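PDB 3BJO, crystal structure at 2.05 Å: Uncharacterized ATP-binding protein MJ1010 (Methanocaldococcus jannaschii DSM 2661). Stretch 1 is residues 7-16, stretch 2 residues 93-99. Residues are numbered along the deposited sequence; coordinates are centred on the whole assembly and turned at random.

Stretch 1 7-16: VLNILLMDEI
Stretch 2 93-99: FLVWNAI

What fills the apolar centre of the contact? Leu94 does: its CA-to-CB bond points toward the opposing helix, and with chi1 -55° (m) and chi2 174° (t) the side chain enters a hole formed by Leu8, Leu11, Leu12 and Glu15, residues spaced over two turns. Leu94 CD2 lies 3.7 Å from Leu12 CD2, 3.8 Å from Leu11 CB and 4.2 Å from Leu8 CD1, all van der Waals contacts between hydrocarbon surfaces. Leu12 (chi1 -74°, chi2 164°) and Leu11 (-65°, 176°) are both mt, whereas Leu8 is tp (177°, 58°); its CB points sideways, but its end comes nearer.

How are the backbones placed to allow this? Both stretches are helical throughout, with phi near -60° and psi near -45°, apart from shallower psi values of -31° at Glu15 and -21° at Phe93. Hydrogen bonds from N of residue i+4 to O of residue i run from Leu11 N to Val7 O (3.1 Å) through Ile16 N to Leu12 O (3.1 Å), and in the second helix from Asn97 N to Phe93 O (2.9 Å) through Ile99 N to Val95 O (3.0 Å). The N-to-C directions diverge by 59°, with a signed crossing angle of -59° and a closest axial approach of 8.5 Å. The register sets Leu12 CA 5.4 Å from Leu94 CA and Ile16 CA 4.8 Å from Ala98 CA.

Why can the helices come so close near Ile16? Ala98 points toward stretch 1 with only a methyl group, so Ile16 (chi1 -74°, chi2 170°) places CG1 3.8 Å from Ala98 CA and 3.9 Å from Ala98 CB. Glu15 also points toward its partner; with chi1 171°, chi2 51° and chi3 31°, its aliphatic part lies against the second helix, CG 3.3 Å from Leu94 O and 3.8 Å from Ala98 CB. The Glu15 carboxylate makes no hydrogen bond across the contact; Glu15 OE2 lies 3.7 Å from Val95 CG2.

What joins the helices at the polar edge? No direct hydrogen bond crosses; one water bridges instead. It donates to Leu12 O at 2.6 Å and Leu94 O at 2.9 Å, and accepts from Asn97 ND2 at 2.9 Å, so it links a carbonyl of each helix with an amide side chain. Asn97 points toward stretch 1 with chi1 180° and chi2 67°, leaving ND2 3.5 Å from Leu12 CD2 and 4.0 Å from Ile16 CD1, a polar group bordered by methyls. The whole contact buries 422 Å², summed over both sides.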

# COMPACT_ATOMS: atom_id res chain seq x y z
N VAL A 7 9.28 18.03 -11.82
CA VAL A 7 8.12 17.26 -12.29
C VAL A 7 8.03 16.00 -11.41
O VAL A 7 6.98 15.71 -10.88
CB VAL A 7 8.28 16.87 -13.76
CG1 VAL A 7 7.45 15.64 -14.15
CG2 VAL A 7 7.98 18.06 -14.71
N LEU A 8 9.12 15.27 -11.27
CA LEU A 8 9.14 14.10 -10.35
C LEU A 8 8.70 14.45 -8.92
O LEU A 8 8.04 13.67 -8.22
CB LEU A 8 10.58 13.50 -10.34
CG LEU A 8 10.77 12.30 -9.37
CD1 LEU A 8 9.80 11.16 -9.71
CD2 LEU A 8 12.23 11.83 -9.46
N ASN A 9 9.14 15.61 -8.43
CA ASN A 9 8.77 16.08 -7.09
C ASN A 9 7.23 16.27 -6.99
O ASN A 9 6.60 15.87 -6.00
CB ASN A 9 9.45 17.41 -6.87
CG ASN A 9 10.09 17.49 -5.55
OD1 ASN A 9 9.41 17.40 -4.50
ND2 ASN A 9 11.44 17.63 -5.55
N ILE A 10 6.64 16.85 -8.03
CA ILE A 10 5.17 16.88 -8.14
C ILE A 10 4.56 15.50 -7.94
O ILE A 10 3.64 15.32 -7.14
CB ILE A 10 4.70 17.44 -9.49
CG1 ILE A 10 5.05 18.93 -9.63
CG2 ILE A 10 3.16 17.29 -9.67
CD1 ILE A 10 4.75 19.73 -8.37
N LEU A 11 5.10 14.51 -8.66
CA LEU A 11 4.52 13.18 -8.69
C LEU A 11 4.66 12.55 -7.30
O LEU A 11 3.75 11.88 -6.83
CB LEU A 11 5.19 12.33 -9.78
CG LEU A 11 4.98 12.81 -11.25
CD1 LEU A 11 5.75 11.96 -12.28
CD2 LEU A 11 3.48 12.94 -11.59
N LEU A 12 5.80 12.78 -6.68
CA LEU A 12 6.13 12.24 -5.35
C LEU A 12 5.20 12.77 -4.26
O LEU A 12 4.65 11.98 -3.46
CB LEU A 12 7.62 12.52 -5.02
CG LEU A 12 8.71 11.67 -5.74
CD1 LEU A 12 10.05 12.28 -5.62
CD2 LEU A 12 8.74 10.24 -5.18
N MSE A 13 5.04 14.09 -4.21
CA MSE A 13 4.15 14.79 -3.27
C MSE A 13 2.69 14.42 -3.48
O MSE A 13 1.95 14.18 -2.51
CB MSE A 13 4.30 16.32 -3.40
CG MSE A 13 5.64 16.90 -2.98
SE MSE A 13 6.40 16.18 -1.25
CE MSE A 13 4.96 16.71 -0.01
N ASP A 14 2.24 14.39 -4.72
CA ASP A 14 0.90 13.95 -5.04
C ASP A 14 0.61 12.57 -4.45
O ASP A 14 -0.48 12.35 -3.94
CB ASP A 14 0.72 13.90 -6.57
CG ASP A 14 -0.66 13.44 -6.99
OD1 ASP A 14 -1.64 14.20 -6.73
OD2 ASP A 14 -0.75 12.35 -7.64
N GLU A 15 1.56 11.63 -4.54
CA GLU A 15 1.30 10.28 -4.13
C GLU A 15 1.29 10.24 -2.62
O GLU A 15 0.58 9.45 -2.06
CB GLU A 15 2.33 9.28 -4.66
CG GLU A 15 2.19 7.81 -4.05
CD GLU A 15 0.76 7.23 -4.14
OE1 GLU A 15 0.03 7.58 -5.10
OE2 GLU A 15 0.35 6.48 -3.23
N ILE A 16 2.07 11.10 -1.97
CA ILE A 16 2.00 11.27 -0.54
C ILE A 16 0.60 11.73 -0.08
O ILE A 16 0.07 11.18 0.89
CB ILE A 16 3.14 12.20 0.03
CG1 ILE A 16 4.48 11.44 0.02
CG2 ILE A 16 2.82 12.68 1.49
CD1 ILE A 16 5.71 12.28 0.32
N PHE A 93 7.34 3.33 -7.58
CA PHE A 93 8.32 3.85 -6.62
C PHE A 93 7.76 5.09 -5.90
O PHE A 93 8.27 5.46 -4.81
CB PHE A 93 9.67 4.21 -7.26
CG PHE A 93 10.34 3.07 -8.01
CD1 PHE A 93 11.00 2.03 -7.32
CD2 PHE A 93 10.34 3.05 -9.42
CE1 PHE A 93 11.64 0.98 -8.02
CE2 PHE A 93 11.00 1.99 -10.14
CZ PHE A 93 11.64 0.96 -9.42
N LEU A 94 6.75 5.73 -6.50
CA LEU A 94 6.06 6.87 -5.84
C LEU A 94 5.31 6.34 -4.62
O LEU A 94 5.32 6.98 -3.57
CB LEU A 94 5.03 7.55 -6.77
CG LEU A 94 5.47 8.08 -8.15
CD1 LEU A 94 4.27 8.60 -9.00
CD2 LEU A 94 6.49 9.23 -7.98
N VAL A 95 4.66 5.17 -4.79
CA VAL A 95 3.96 4.53 -3.69
C VAL A 95 5.00 4.17 -2.62
O VAL A 95 4.79 4.47 -1.46
CB VAL A 95 3.11 3.28 -4.13
CG1 VAL A 95 2.52 2.62 -2.89
CG2 VAL A 95 1.94 3.70 -5.14
N TRP A 96 6.12 3.53 -3.01
CA TRP A 96 7.18 3.20 -2.04
C TRP A 96 7.66 4.40 -1.24
O TRP A 96 7.73 4.37 0.01
CB TRP A 96 8.37 2.52 -2.73
CG TRP A 96 9.29 1.78 -1.78
CD1 TRP A 96 8.93 1.00 -0.70
CD2 TRP A 96 10.72 1.75 -1.84
NE1 TRP A 96 10.06 0.49 -0.08
CE2 TRP A 96 11.17 0.93 -0.75
CE3 TRP A 96 11.67 2.32 -2.70
CZ2 TRP A 96 12.53 0.66 -0.52
CZ3 TRP A 96 13.02 2.09 -2.45
CH2 TRP A 96 13.44 1.26 -1.37
N ASN A 97 8.03 5.46 -1.96
CA ASN A 97 8.49 6.66 -1.31
C ASN A 97 7.43 7.17 -0.32
O ASN A 97 7.74 7.57 0.79
CB ASN A 97 8.80 7.75 -2.33
CG ASN A 97 9.28 9.02 -1.66
OD1 ASN A 97 10.37 9.05 -1.06
ND2 ASN A 97 8.41 10.06 -1.68
N ALA A 98 6.17 7.20 -0.75
CA ALA A 98 5.10 7.70 0.13
C ALA A 98 5.03 6.86 1.44
O ALA A 98 4.98 7.40 2.57
CB ALA A 98 3.80 7.69 -0.64
N ILE A 99 5.04 5.54 1.32
CA ILE A 99 5.07 4.70 2.51
C ILE A 99 6.23 5.10 3.48
O ILE A 99 6.04 5.24 4.71
CB ILE A 99 5.19 3.19 2.14
CG1 ILE A 99 3.90 2.70 1.48
CG2 ILE A 99 5.58 2.31 3.39
CD1 ILE A 99 4.10 1.38 0.67
O HOH W 1 5.88 9.74 -2.99